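Local structure of EF0056 (Enterococcus faecalis, 6ORI) at residues I240-K245 with V342-Q347; I280-V285 with A303-E308; Y12-N17 with S215-Y220; D378-D383 with N391-G396. The protein is a surface protein of unknown molecular function, built with immunoglobulin-like architecture and a bound calcium ion, that is probably connected with biofilm formation. All coordinates share one frame; numbering follows the deposited sequence. Where two conformers were deposited one is given.

Interaction 1 of 4, residues I240-K245 with V342-Q347; sequences IILDHK and VRYVLQ
Leu242 and Leu346 meet on the buried face of this contact, with CG of Leu242 4.2 Å from CD1 of Leu346 and the two side chains crossing obliquely. Next to them Leu242 CB rests 4.1 Å from Tyr344 CB, and Phe377 closes over both leucines. His244, on the same face, has CG anti to its backbone N (chi1 179°), and the end of its side chain leads away from 342-347. Its NE2 bonds to Thr392 O, while ND1 shares a water with Tyr344 OH, so both ring nitrogens and the buried phenol have partners. Six backbone hydrogen bonds join the strands through the hydrogen-bonded pairs Ile240-Leu346, Leu242-Tyr344 and His244-Val342. The strands run antiparallel in the five-stranded sheet of a beta sandwich, and the leucine face looks toward strand 375-382 of the second sheet, consistent with an immunoglobulin-like domain. The opposite face is more polar, and Asp243 there remains partly open to solvent. Arg343 grips this carboxylate side-on, NE to OD1 at 2.7 Å and NH2 to OD2 at 2.9 Å. Both oxygens are met on their syn sides, and the NE bond is nearly straight at 172°. The carboxylate and guanidinium planes are nevertheless twisted 31° apart. NH2 has a second acceptor in Val294 O, which further fixes the guanidinium. Behind the charged end, Arg343 CG lies 3.7 Å from Ile241 CG2. The other branch of that isoleucine ends in CD1, 3.9 Å from Val345 CG1, and Phe296 also touches Ile241.

Interaction 2 of 4, residues I280-V285 with A303-E308; sequences IQMHMV and ADLAIE
Ile280 and Leu305 face each other with their side chains at about a right angle, and apolar packing makes up most of the contact. CG2 of Ile280 lies 3.8 Å from Leu305 CB, whereas its other branch reaches Ile307 and places CD1 3.6 Å from Ile307 CG2. Ile307 has CG1 between its own backbone N and carbonyl carbon (chi1 52°), and this branch too comes against Ile280 CD1, so the methyl is met by both arms of the same residue. Leu305 also bridges to the next inward-facing side chain: its CD1 is 3.8 Å from Met282 CB. Met282 CB lies 4.1 Å from Ala303 CB, beyond which the methionine extends away from 303-308. Backbone hydrogen bonds set the antiparallel register. Leu305 N donates to Ile280 O over 2.8 Å and Met282 N donates almost straight to Ala303 O, at 178°; the return bond from Ala303 N to Met282 O is weak. Side-chain polar groups occupy the other face. His283 NE2 donates to Gln281 OE1 at 2.9 Å, in the imidazole plane and on a lone pair of the amide oxygen, which Ser233 N grips as well. Asp304 OD1 accepts a hydrogen from a water and forms a salt bridge with Lys301. Strand 300-304 is one of the two edge strands of its five-stranded sheet, next to 277-284, which is followed inward by 340-348. Past it, Leu305 and Ile307 lie against Tyr267 of strand 264-269 in the facing sheet, and the hydroxyl of that tyrosine bonds to Ala306 O.

Interaction 3 of 4, residues Y12-N17 with S215-Y220; sequences YSASGN and SVNTKY
Thr218 holds OG1 between its backbone N and carbonyl carbon (chi1 71°), directed at Ser15, whose CA is 3.1 Å from it. Ser15 in turn has OG anti to its carbonyl carbon (chi1 -61°), leaving Ser15 OG 3.6 Å from Thr218 OG1; each bonds to Tyr397 O. The direct backbone link is Ser15 N to Thr218 O, 2.9 Å, with the donor well above the carbonyl plane, 48° out of it. The same oxygen receives a CA-H contact from Ala14. Residues 13-16 form a type II beta turn, closed by Gly16 N to Ser13 O, and the positive phi of Ser15 belongs to that turn. Two waters extend the seam, one joining Ser13 O to Tyr220 N, the other Ser15 OG to Thr218 N. At the outer end Tyr12 sets its ring edge, through CD1, 3.5 Å from Tyr220 O, a buried oxygen with no polar partner in the model. Lys219 runs extended past Tyr12 O, CE 3.5 Å away, to a salt bridge with Glu221. The loop thus borders strand 211-221, the other edge strand of the five-stranded sheet, where Thr187 of strand 184-189 touches Ala14 and Ser15, and Tyr398 of strand 394-398 packs on Thr218.

Interaction 4 of 4, residues D378-D383 with N391-G396; sequences DSWLSD and NTYGTG
Asp378 OD1 is approached by two hydroxyls, Tyr393 OH at 2.5 Å, doubtful as a bond length, and Thr395 OG1 at 2.9 Å; the protons are not assigned. The aspartate and threonine side chains run alongside each other in the same direction, whereas the tyrosine comes in at a slant with its ring plane only 25° from that of the carboxylate. Tyr393 CG is anti to its backbone N (chi1 173°), which starts the ring back along 378-383 toward the carboxylate. Tyr189 OH and Phe377 O are also within bonding reach of Thr395 OG1, Phe377 O competing with Asp378 OD1 for its one proton. On the same side Trp380 CB meets Tyr393 CB at 4.0 Å, and the indole continues away to Phe197, while Tyr198 meets the tyrosine ring edge-to-face. The backbones are joined by the reciprocal pair of Ser379 and Gly394, with Gly394 N to Ser379 O at 2.9 Å. Nearer the turn, Thr392 OG1 accepts from Leu381 N at 3.0 Å, beside the backbone bond between Leu381 and Ile389, and is also bonded to Ile389 O. Trp380 CA makes a CA-H contact with Thr392 O. Ser379 occupies the other face, against His244 and Val216 of the opposing sheet. The arrangement is a beta hairpin, strands 375-382 and 394-398, at one border of a four-stranded sheet, consistent with an immunoglobulin-like sandwich.

Interactions 1, 2 and 3 share the five-stranded sheet. Interaction 1 lies in its middle, about 8 Å from interaction 2 and about 10 Å from interaction 3 between centres, and backbone bonds run from Val345 N to Gln281 O and from Ile241 N to Lys219 O, each 2.8 Å. Interaction 4 belongs to the facing sheet and is joined to interaction 1 by His244 NE2 and Thr392 O, 2.8 Å apart; Val216 of interaction 3 packs on Ser379 and Gly394 of interaction 4. Interactions 2 and 4 do not touch. The calcium ion is about 11 Å from the side chain of Ser15, and its ligands Asp374, Leu400 and Asp402 flank the hairpin strands of interaction 4.

Interaction 1 of 4, residues I240-K245 with V342-Q347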
loop_
_atom_site.group_PDB
_atom_site.type_symbol
_atom_site.label_atom_id
_atom_site.label_comp_id
_atom_site.label_asym_id
_atom_site.label_seq_id
_atom_site.Cartn_x
_atom_site.Cartn_y
_atom_site.Cartn_z
ATOM N N ILE A 240 1.291 15.749 -2.273
ATOM C CA ILE A 240 0.990 14.337 -2.365
ATOM C C ILE A 240 1.963 13.596 -1.468
ATOM O O ILE A 240 3.179 13.765 -1.585
ATOM C CB ILE A 240 1.061 13.813 -3.799
ATOM C CG1 ILE A 240 0.015 14.519 -4.666
ATOM C CG2 ILE A 240 0.862 12.291 -3.813
ATOM C CD1 ILE A 240 0.214 14.309 -6.157
ATOM N N ILE A 241 1.410 12.814 -0.548
ATOM C CA ILE A 241 2.182 12.043 0.415
ATOM C C ILE A 241 2.276 10.617 -0.052
ATOM O O ILE A 241 1.271 10.001 -0.391
ATOM C CB ILE A 241 1.505 12.013 1.805
ATOM C CG1 ILE A 241 1.008 13.398 2.233
ATOM C CG2 ILE A 241 2.441 11.434 2.859
ATOM C CD1 ILE A 241 2.054 14.454 2.251
ATOM N N LEU A 242 3.487 10.088 -0.089
ATOM C CA LEU A 242 3.753 8.687 -0.400
ATOM C C LEU A 242 4.168 8.021 0.885
ATOM O O LEU A 242 5.176 8.405 1.499
ATOM C CB LEU A 242 4.882 8.507 -1.404
ATOM C CG LEU A 242 4.836 9.316 -2.677
ATOM C CD1 LEU A 242 6.032 8.966 -3.584
ATOM C CD2 LEU A 242 3.527 9.055 -3.376
ATOM N N ASP A 243 3.411 7.025 1.302
ATOM C CA ASP A 243 3.776 6.207 2.441
ATOM C C ASP A 243 4.243 4.857 1.922
ATOM O O ASP A 243 3.437 4.056 1.418
ATOM C CB ASP A 243 2.608 6.072 3.416
ATOM C CG ASP A 243 2.427 7.320 4.286
ATOM O OD1 ASP A 243 3.299 8.206 4.249
ATOM O OD2 ASP A 243 1.428 7.409 5.019
ATOM N N HIS A 244 5.552 4.658 1.968
ATOM C CA HIS A 244 6.170 3.413 1.554
ATOM C C HIS A 244 6.239 2.524 2.777
ATOM O O HIS A 244 6.979 2.798 3.720
ATOM C CB HIS A 244 7.564 3.704 0.989
ATOM C CG HIS A 244 8.314 2.483 0.555
ATOM N ND1 HIS A 244 9.698 2.443 0.517
ATOM C CD2 HIS A 244 7.890 1.287 0.082
ATOM C CE1 HIS A 244 10.082 1.263 0.075
ATOM N NE2 HIS A 244 9.003 0.537 -0.180
ATOM N N LYS A 245 5.431 1.467 2.782
ATOM C CA LYS A 245 5.338 0.601 3.943
ATOM C C LYS A 245 5.953 -0.767 3.661
ATOM O O LYS A 245 5.675 -1.382 2.630
ATOM C CB LYS A 245 3.879 0.466 4.391
ATOM C CG LYS A 245 3.718 -0.275 5.712
ATOM C CD LYS A 245 2.274 -0.260 6.221
ATOM C CE LYS A 245 2.178 -0.860 7.618
ATOM N NZ LYS A 245 0.781 -0.803 8.110
ATOM N N VAL A 342 8.193 4.668 5.495
ATOM C CA VAL A 342 9.049 5.749 4.993
ATOM C C VAL A 342 8.103 6.688 4.291
ATOM O O VAL A 342 7.362 6.269 3.415
ATOM C CB VAL A 342 10.101 5.195 4.009
ATOM C CG1 VAL A 342 10.982 6.313 3.460
ATOM C CG2 VAL A 342 10.959 4.122 4.701
ATOM N N ARG A 343 8.116 7.957 4.672
ATOM C CA ARG A 343 7.162 8.918 4.135
ATOM C C ARG A 343 7.866 9.957 3.267
ATOM O O ARG A 343 8.872 10.563 3.689
ATOM C CB ARG A 343 6.393 9.578 5.287
ATOM C CG ARG A 343 5.533 10.740 4.829
ATOM C CD ARG A 343 4.578 11.141 5.923
ATOM N NE ARG A 343 3.636 10.058 6.188
ATOM C CZ ARG A 343 3.008 9.837 7.339
ATOM N NH1 ARG A 343 3.209 10.618 8.379
ATOM N NH2 ARG A 343 2.191 8.794 7.452
ATOM N N TYR A 344 7.319 10.196 2.077
ATOM C CA TYR A 344 7.784 11.240 1.184
ATOM C C TYR A 344 6.685 12.262 0.988
ATOM O O TYR A 344 5.507 11.916 0.732
ATOM C CB TYR A 344 8.201 10.638 -0.159
ATOM C CG TYR A 344 9.257 9.578 -0.026
ATOM C CD1 TYR A 344 10.558 9.917 0.327
ATOM C CD2 TYR A 344 8.980 8.247 -0.281
ATOM C CE1 TYR A 344 11.522 8.994 0.459
ATOM C CE2 TYR A 344 9.966 7.283 -0.148
ATOM C CZ TYR A 344 11.235 7.670 0.200
ATOM O OH TYR A 344 12.269 6.794 0.346
ATOM N N VAL A 345 7.034 13.530 1.143
ATOM C CA VAL A 345 6.097 14.634 1.005
ATOM C C VAL A 345 6.443 15.415 -0.267
ATOM O O VAL A 345 7.490 16.066 -0.326
ATOM C CB VAL A 345 6.169 15.546 2.228
ATOM C CG1 VAL A 345 5.193 16.682 2.091
ATOM C CG2 VAL A 345 5.921 14.773 3.520
ATOM N N LEU A 346 5.573 15.348 -1.266
ATOM C CA LEU A 346 5.793 15.985 -2.566
ATOM C C LEU A 346 5.003 17.268 -2.571
ATOM O O LEU A 346 3.802 17.253 -2.797
ATOM C CB LEU A 346 5.303 15.076 -3.707
ATOM C CG LEU A 346 5.753 13.607 -3.690
ATOM C CD1 LEU A 346 5.177 12.854 -4.865
ATOM C CD2 LEU A 346 7.249 13.518 -3.727
ATOM N N GLN A 347 5.666 18.378 -2.311
ATOM C CA GLN A 347 4.997 19.665 -2.278
ATOM C C GLN A 347 4.624 20.098 -3.679
ATOM O O GLN A 347 5.439 20.056 -4.586
ATOM C CB GLN A 347 5.904 20.700 -1.631
ATOM C CG GLN A 347 6.368 20.297 -0.227
ATOM C CD GLN A 347 6.892 21.464 0.575
ATOM O OE1 GLN A 347 7.425 22.425 0.017
ATOM N NE2 GLN A 347 6.740 21.392 1.893
HETATM O O HOH W 1 11.859 4.192 -0.194
#

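Interaction 2 of 4, residues I280-V285 with A303-E308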
loop_
_atom_site.group_PDB
_atom_site.type_symbol
_atom_site.label_atom_id
_atom_site.label_comp_id
_atom_site.label_asym_id
_atom_site.label_seq_id
_atom_site.Cartn_x
_atom_site.Cartn_y
_atom_site.Cartn_z
ATOM N N ILE A 280 10.681 18.291 -1.747
ATOM C CA ILE A 280 10.396 16.895 -1.447
ATOM C C ILE A 280 11.028 16.621 -0.101
ATOM O O ILE A 280 12.253 16.708 0.041
ATOM C CB ILE A 280 10.958 15.934 -2.503
ATOM C CG1 ILE A 280 10.430 16.328 -3.876
ATOM C CG2 ILE A 280 10.584 14.494 -2.159
ATOM C CD1 ILE A 280 11.134 15.669 -5.016
ATOM N N GLN A 281 10.206 16.326 0.896
ATOM C CA GLN A 281 10.683 16.041 2.249
ATOM C C GLN A 281 10.616 14.568 2.551
ATOM O O GLN A 281 9.661 13.897 2.169
ATOM C CB GLN A 281 9.856 16.765 3.324
ATOM C CG GLN A 281 9.648 18.245 3.055
ATOM C CD GLN A 281 9.014 18.985 4.217
ATOM O OE1 GLN A 281 8.443 18.412 5.146
ATOM N NE2 GLN A 281 9.126 20.305 4.171
ATOM N N MET A 282 11.608 14.067 3.269
ATOM C CA MET A 282 11.579 12.712 3.806
ATOM C C MET A 282 11.225 12.821 5.266
ATOM O O MET A 282 11.840 13.627 6.014
ATOM C CB MET A 282 12.950 12.061 3.669
ATOM C CG MET A 282 12.934 10.577 3.914
ATOM S SD MET A 282 14.593 9.938 3.681
ATOM C CE MET A 282 14.266 8.191 3.837
ATOM N N HIS A 283 10.219 12.065 5.695
ATOM C CA HIS A 283 9.856 12.011 7.105
ATOM C C HIS A 283 10.093 10.633 7.671
ATOM O O HIS A 283 9.843 9.628 6.995
ATOM C CB HIS A 283 8.380 12.356 7.312
ATOM C CG HIS A 283 8.019 13.778 6.998
ATOM N ND1 HIS A 283 6.806 14.335 7.355
ATOM C CD2 HIS A 283 8.711 14.757 6.377
ATOM C CE1 HIS A 283 6.766 15.591 6.949
ATOM N NE2 HIS A 283 7.916 15.880 6.363
ATOM N N MET A 284 10.513 10.602 8.921
ATOM C CA MET A 284 10.593 9.390 9.702
ATOM C C MET A 284 9.270 9.198 10.411
ATOM O O MET A 284 8.745 10.142 11.012
ATOM C CB MET A 284 11.721 9.513 10.717
ATOM C CG MET A 284 11.867 8.277 11.579
ATOM S SD MET A 284 13.171 8.375 12.814
ATOM C CE MET A 284 14.610 8.119 11.793
ATOM N N VAL A 285 8.750 7.973 10.341
ATOM C CA VAL A 285 7.463 7.597 10.923
ATOM C C VAL A 285 7.670 6.330 11.754
ATOM O O VAL A 285 8.529 5.524 11.461
ATOM C CB VAL A 285 6.444 7.331 9.788
ATOM C CG1 VAL A 285 5.082 6.936 10.347
ATOM C CG2 VAL A 285 6.295 8.559 8.876
ATOM N N ALA A 303 15.098 14.765 6.060
ATOM C CA ALA A 303 15.909 15.194 4.917
ATOM C C ALA A 303 15.142 15.963 3.893
ATOM O O ALA A 303 13.936 15.767 3.727
ATOM C CB ALA A 303 16.543 14.000 4.235
ATOM N N ASP A 304 15.852 16.833 3.192
ATOM C CA ASP A 304 15.430 17.394 1.916
ATOM C C ASP A 304 15.900 16.442 0.836
ATOM O O ASP A 304 17.064 16.045 0.845
ATOM C CB ASP A 304 16.104 18.746 1.695
ATOM C CG ASP A 304 15.650 19.793 2.680
ATOM O OD1 ASP A 304 14.421 19.990 2.829
ATOM O OD2 ASP A 304 16.534 20.421 3.301
ATOM N N LEU A 305 15.017 16.088 -0.087
ATOM C CA LEU A 305 15.302 15.147 -1.173
ATOM C C LEU A 305 15.307 15.813 -2.529
ATOM O O LEU A 305 14.688 16.876 -2.724
ATOM C CB LEU A 305 14.236 14.055 -1.190
ATOM C CG LEU A 305 14.152 13.216 0.081
ATOM C CD1 LEU A 305 13.040 12.178 -0.088
ATOM C CD2 LEU A 305 15.460 12.535 0.439
ATOM N N ALA A 306 15.964 15.172 -3.493
ATOM C CA ALA A 306 15.947 15.620 -4.881
ATOM C C ALA A 306 15.338 14.568 -5.784
ATOM O O ALA A 306 15.270 13.379 -5.439
ATOM C CB ALA A 306 17.360 15.907 -5.335
ATOM N N ILE A 307 14.920 14.979 -6.968
ATOM C CA ILE A 307 14.580 14.040 -8.031
ATOM C C ILE A 307 15.244 14.517 -9.296
ATOM O O ILE A 307 15.658 15.667 -9.400
ATOM C CB ILE A 307 13.071 13.905 -8.296
ATOM C CG1 ILE A 307 12.433 15.274 -8.520
ATOM C CG2 ILE A 307 12.407 13.070 -7.195
ATOM C CD1 ILE A 307 10.989 15.171 -8.971
ATOM N N GLU A 308 15.348 13.602 -10.243
ATOM C CA GLU A 308 15.969 13.861 -11.533
ATOM C C GLU A 308 14.974 14.635 -12.381
ATOM O O GLU A 308 13.856 14.170 -12.632
ATOM C CB GLU A 308 16.302 12.536 -12.199
ATOM C CG GLU A 308 16.881 12.691 -13.620
ATOM C CD GLU A 308 18.109 13.565 -13.631
ATOM O OE1 GLU A 308 19.121 13.148 -13.039
ATOM O OE2 GLU A 308 18.074 14.680 -14.204
HETATM O O HOH W 2 12.419 19.578 1.169
#

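Interaction 3 of 4, residues Y12-N17 with S215-Y220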
loop_
_atom_site.group_PDB
_atom_site.type_symbol
_atom_site.label_atom_id
_atom_site.label_comp_id
_atom_site.label_asym_id
_atom_site.label_seq_id
_atom_site.Cartn_x
_atom_site.Cartn_y
_atom_site.Cartn_z
ATOM N N TYR A 12 -9.622 13.517 0.477
ATOM C CA TYR A 12 -8.494 13.119 1.321
ATOM C C TYR A 12 -8.359 11.603 1.395
ATOM O O TYR A 12 -7.667 11.092 2.269
ATOM C CB TYR A 12 -8.654 13.690 2.742
ATOM C CG TYR A 12 -8.676 15.200 2.783
ATOM C CD1 TYR A 12 -7.511 15.930 2.597
ATOM C CD2 TYR A 12 -9.856 15.897 3.004
ATOM C CE1 TYR A 12 -7.515 17.309 2.621
ATOM C CE2 TYR A 12 -9.871 17.284 3.028
ATOM C CZ TYR A 12 -8.697 17.982 2.840
ATOM O OH TYR A 12 -8.696 19.359 2.865
ATOM N N SER A 13 -9.010 10.886 0.482
ATOM C CA SER A 13 -8.963 9.424 0.470
ATOM C C SER A 13 -7.657 8.892 -0.118
ATOM O O SER A 13 -7.006 9.548 -0.949
ATOM C CB SER A 13 -10.137 8.856 -0.331
ATOM O OG SER A 13 -11.375 9.204 0.270
ATOM N N ALA A 14 -7.289 7.685 0.285
ATOM C CA ALA A 14 -6.080 7.068 -0.245
ATOM C C ALA A 14 -6.239 6.929 -1.751
ATOM O O ALA A 14 -7.306 6.518 -2.246
ATOM C CB ALA A 14 -5.834 5.723 0.413
ATOM N N SER A 15 -5.200 7.319 -2.484
ATOM C CA SER A 15 -5.189 7.287 -3.944
ATOM C C SER A 15 -6.240 8.208 -4.569
ATOM O O SER A 15 -6.468 8.128 -5.756
ATOM C CB SER A 15 -5.337 5.847 -4.474
ATOM O OG SER A 15 -4.271 5.004 -4.036
ATOM N N GLY A 16 -6.859 9.086 -3.780
ATOM C CA GLY A 16 -7.908 9.948 -4.318
ATOM C C GLY A 16 -9.118 9.174 -4.807
ATOM O O GLY A 16 -9.892 9.681 -5.620
ATOM N N ASN A 17 -9.281 7.949 -4.318
ATOM C CA ASN A 17 -10.363 7.077 -4.752
ATOM C C ASN A 17 -11.684 7.741 -4.419
ATOM O O ASN A 17 -11.903 8.168 -3.288
ATOM C CB ASN A 17 -10.225 5.724 -4.053
ATOM C CG ASN A 17 -11.270 4.734 -4.491
ATOM O OD1 ASN A 17 -11.522 4.567 -5.682
ATOM N ND2 ASN A 17 -11.884 4.063 -3.526
ATOM N N SER A 215 4.571 -1.769 -0.094
ATOM C CA SER A 215 3.414 -1.107 -0.641
ATOM C C SER A 215 3.647 0.383 -0.625
ATOM O O SER A 215 4.463 0.888 0.134
ATOM C CB SER A 215 2.152 -1.472 0.142
ATOM O OG SER A 215 2.312 -1.203 1.524
ATOM N N VAL A 216 2.938 1.085 -1.496
ATOM C CA VAL A 216 2.919 2.540 -1.495
ATOM C C VAL A 216 1.476 3.032 -1.493
ATOM O O VAL A 216 0.732 2.758 -2.441
ATOM C CB VAL A 216 3.677 3.089 -2.710
ATOM C CG1 VAL A 216 3.499 4.591 -2.818
ATOM C CG2 VAL A 216 5.150 2.773 -2.598
ATOM N N ASN A 217 1.103 3.739 -0.428
ATOM C CA ASN A 217 -0.199 4.412 -0.302
ATOM C C ASN A 217 0.053 5.875 -0.610
ATOM O O ASN A 217 1.152 6.393 -0.357
ATOM C CB ASN A 217 -0.745 4.302 1.130
ATOM C CG ASN A 217 -2.167 3.667 1.237
ATOM O OD1 ASN A 217 -2.524 2.722 0.547
ATOM N ND2 ASN A 217 -2.970 4.212 2.139
ATOM N N THR A 218 -0.927 6.538 -1.187
ATOM C CA THR A 218 -0.819 7.935 -1.557
ATOM C C THR A 218 -1.990 8.691 -0.969
ATOM O O THR A 218 -3.064 8.127 -0.725
ATOM C CB THR A 218 -0.827 8.133 -3.078
ATOM O OG1 THR A 218 -2.138 7.862 -3.580
ATOM C CG2 THR A 218 0.193 7.242 -3.782
ATOM N N LYS A 219 -1.776 9.962 -0.718
ATOM C CA LYS A 219 -2.820 10.825 -0.203
ATOM C C LYS A 219 -2.513 12.251 -0.606
ATOM O O LYS A 219 -1.352 12.654 -0.618
ATOM C CB LYS A 219 -2.859 10.750 1.324
ATOM C CG LYS A 219 -3.962 11.568 1.947
ATOM C CD LYS A 219 -3.877 11.609 3.453
ATOM C CE LYS A 219 -4.999 12.474 3.998
ATOM N NZ LYS A 219 -4.970 12.586 5.488
ATOM N N TYR A 220 -3.522 12.995 -1.008
ATOM C CA TYR A 220 -3.385 14.445 -1.084
ATOM C C TYR A 220 -3.623 15.043 0.298
ATOM O O TYR A 220 -4.701 14.878 0.876
ATOM C CB TYR A 220 -4.385 15.042 -2.064
ATOM C CG TYR A 220 -4.413 16.540 -1.944
ATOM C CD1 TYR A 220 -3.438 17.314 -2.550
ATOM C CD2 TYR A 220 -5.395 17.178 -1.187
ATOM C CE1 TYR A 220 -3.453 18.697 -2.435
ATOM C CE2 TYR A 220 -5.417 18.552 -1.062
ATOM C CZ TYR A 220 -4.444 19.303 -1.685
ATOM O OH TYR A 220 -4.467 20.672 -1.552
HETATM O O HOH W 3 -6.278 12.101 -1.381
HETATM O O HOH W 4 -3.224 4.811 -1.583
HETATM O O HOH W 5 -1.629 3.325 -4.126
#

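Interaction 4 of 4, residues D378-D383 with N391-G396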
loop_
_atom_site.group_PDB
_atom_site.type_symbol
_atom_site.label_atom_id
_atom_site.label_comp_id
_atom_site.label_asym_id
_atom_site.label_seq_id
_atom_site.Cartn_x
_atom_site.Cartn_y
_atom_site.Cartn_z
ATOM N N ASP A 378 6.369 4.922 -7.249
ATOM C CA ASP A 378 7.052 3.697 -6.823
ATOM C C ASP A 378 8.023 4.027 -5.706
ATOM O O ASP A 378 8.508 5.155 -5.610
ATOM C CB ASP A 378 7.828 3.091 -7.990
ATOM C CG ASP A 378 6.999 2.989 -9.256
ATOM O OD1 ASP A 378 6.324 1.963 -9.433
ATOM O OD2 ASP A 378 6.987 3.949 -10.058
ATOM N N SER A 379 8.331 3.038 -4.883
ATOM C CA SER A 379 9.334 3.195 -3.841
ATOM C C SER A 379 9.955 1.845 -3.560
ATOM O O SER A 379 9.287 0.817 -3.656
ATOM C CB SER A 379 8.729 3.763 -2.571
ATOM O OG SER A 379 8.113 5.004 -2.819
ATOM N N TRP A 380 11.233 1.833 -3.196
ATOM C CA TRP A 380 11.903 0.582 -2.882
ATOM C C TRP A 380 13.170 0.870 -2.114
ATOM O O TRP A 380 13.672 2.003 -2.141
ATOM C CB TRP A 380 12.212 -0.246 -4.148
ATOM C CG TRP A 380 13.205 0.378 -5.120
ATOM C CD1 TRP A 380 14.536 0.069 -5.265
ATOM C CD2 TRP A 380 12.927 1.399 -6.093
ATOM N NE1 TRP A 380 15.100 0.846 -6.258
ATOM C CE2 TRP A 380 14.138 1.670 -6.776
ATOM C CE3 TRP A 380 11.784 2.127 -6.439
ATOM C CZ2 TRP A 380 14.221 2.625 -7.784
ATOM C CZ3 TRP A 380 11.877 3.077 -7.425
ATOM C CH2 TRP A 380 13.087 3.319 -8.082
ATOM N N LEU A 381 13.707 -0.138 -1.435
ATOM C CA LEU A 381 15.053 -0.037 -0.874
ATOM C C LEU A 381 16.016 -0.750 -1.790
ATOM O O LEU A 381 15.660 -1.774 -2.392
ATOM C CB LEU A 381 15.104 -0.654 0.529
ATOM C CG LEU A 381 14.136 -0.070 1.565
ATOM C CD1 LEU A 381 14.420 -0.665 2.923
ATOM C CD2 LEU A 381 14.183 1.434 1.647
ATOM N N SER A 382 17.237 -0.237 -1.880
ATOM C CA SER A 382 18.286 -0.890 -2.653
ATOM C C SER A 382 19.539 -0.945 -1.826
ATOM O O SER A 382 19.705 -0.177 -0.855
ATOM C CB SER A 382 18.542 -0.182 -3.973
ATOM O OG SER A 382 18.957 1.143 -3.736
ATOM N N ASP A 383 20.416 -1.868 -2.174
ATOM C CA ASP A 383 21.751 -1.876 -1.586
ATOM C C ASP A 383 22.626 -0.804 -2.245
ATOM O O ASP A 383 22.185 -0.038 -3.111
ATOM C CB ASP A 383 22.359 -3.291 -1.613
ATOM C CG ASP A 383 22.667 -3.812 -3.005
ATOM O OD1 ASP A 383 22.794 -3.039 -3.960
ATOM O OD2 ASP A 383 22.776 -5.057 -3.119
ATOM N N ASN A 391 11.423 -7.850 -2.022
ATOM C CA ASN A 391 10.106 -7.647 -1.427
ATOM C C ASN A 391 9.975 -6.274 -0.769
ATOM O O ASN A 391 9.121 -6.093 0.087
ATOM C CB ASN A 391 9.710 -8.791 -0.479
ATOM C CG ASN A 391 9.330 -10.040 -1.230
ATOM O OD1 ASN A 391 8.741 -9.968 -2.291
ATOM N ND2 ASN A 391 9.680 -11.186 -0.685
ATOM N N THR A 392 10.806 -5.299 -1.149
ATOM C CA THR A 392 10.657 -3.928 -0.649
ATOM C C THR A 392 10.094 -2.981 -1.683
ATOM O O THR A 392 9.862 -1.829 -1.368
ATOM C CB THR A 392 11.964 -3.333 -0.100
ATOM O OG1 THR A 392 12.912 -3.050 -1.150
ATOM C CG2 THR A 392 12.570 -4.227 0.966
ATOM N N TYR A 393 9.870 -3.452 -2.902
ATOM C CA TYR A 393 9.310 -2.597 -3.936
ATOM C C TYR A 393 7.801 -2.483 -3.760
ATOM O O TYR A 393 7.092 -3.503 -3.647
ATOM C CB TYR A 393 9.649 -3.122 -5.342
ATOM C CG TYR A 393 8.964 -2.391 -6.460
ATOM C CD1 TYR A 393 9.553 -1.291 -7.058
ATOM C CD2 TYR A 393 7.706 -2.796 -6.898
ATOM C CE1 TYR A 393 8.898 -0.621 -8.121
ATOM C CE2 TYR A 393 7.063 -2.145 -7.924
ATOM C CZ TYR A 393 7.653 -1.059 -8.512
ATOM O OH TYR A 393 6.976 -0.416 -9.543
ATOM N N GLY A 394 7.309 -1.257 -3.749
ATOM C CA GLY A 394 5.888 -1.006 -3.779
ATOM C C GLY A 394 5.563 -0.023 -4.883
ATOM O O GLY A 394 6.381 0.821 -5.261
ATOM N N THR A 395 4.356 -0.137 -5.405
ATOM C CA THR A 395 3.872 0.827 -6.374
ATOM C C THR A 395 2.469 1.204 -6.010
ATOM O O THR A 395 1.704 0.381 -5.505
ATOM C CB THR A 395 3.957 0.307 -7.820
ATOM O OG1 THR A 395 3.543 1.324 -8.732
ATOM C CG2 THR A 395 3.095 -0.934 -8.030
ATOM N N GLY A 396 2.136 2.462 -6.242
ATOM C CA GLY A 396 0.834 2.965 -5.878
ATOM C C GLY A 396 0.393 3.969 -6.910
ATOM O O GLY A 396 1.121 4.288 -7.833
#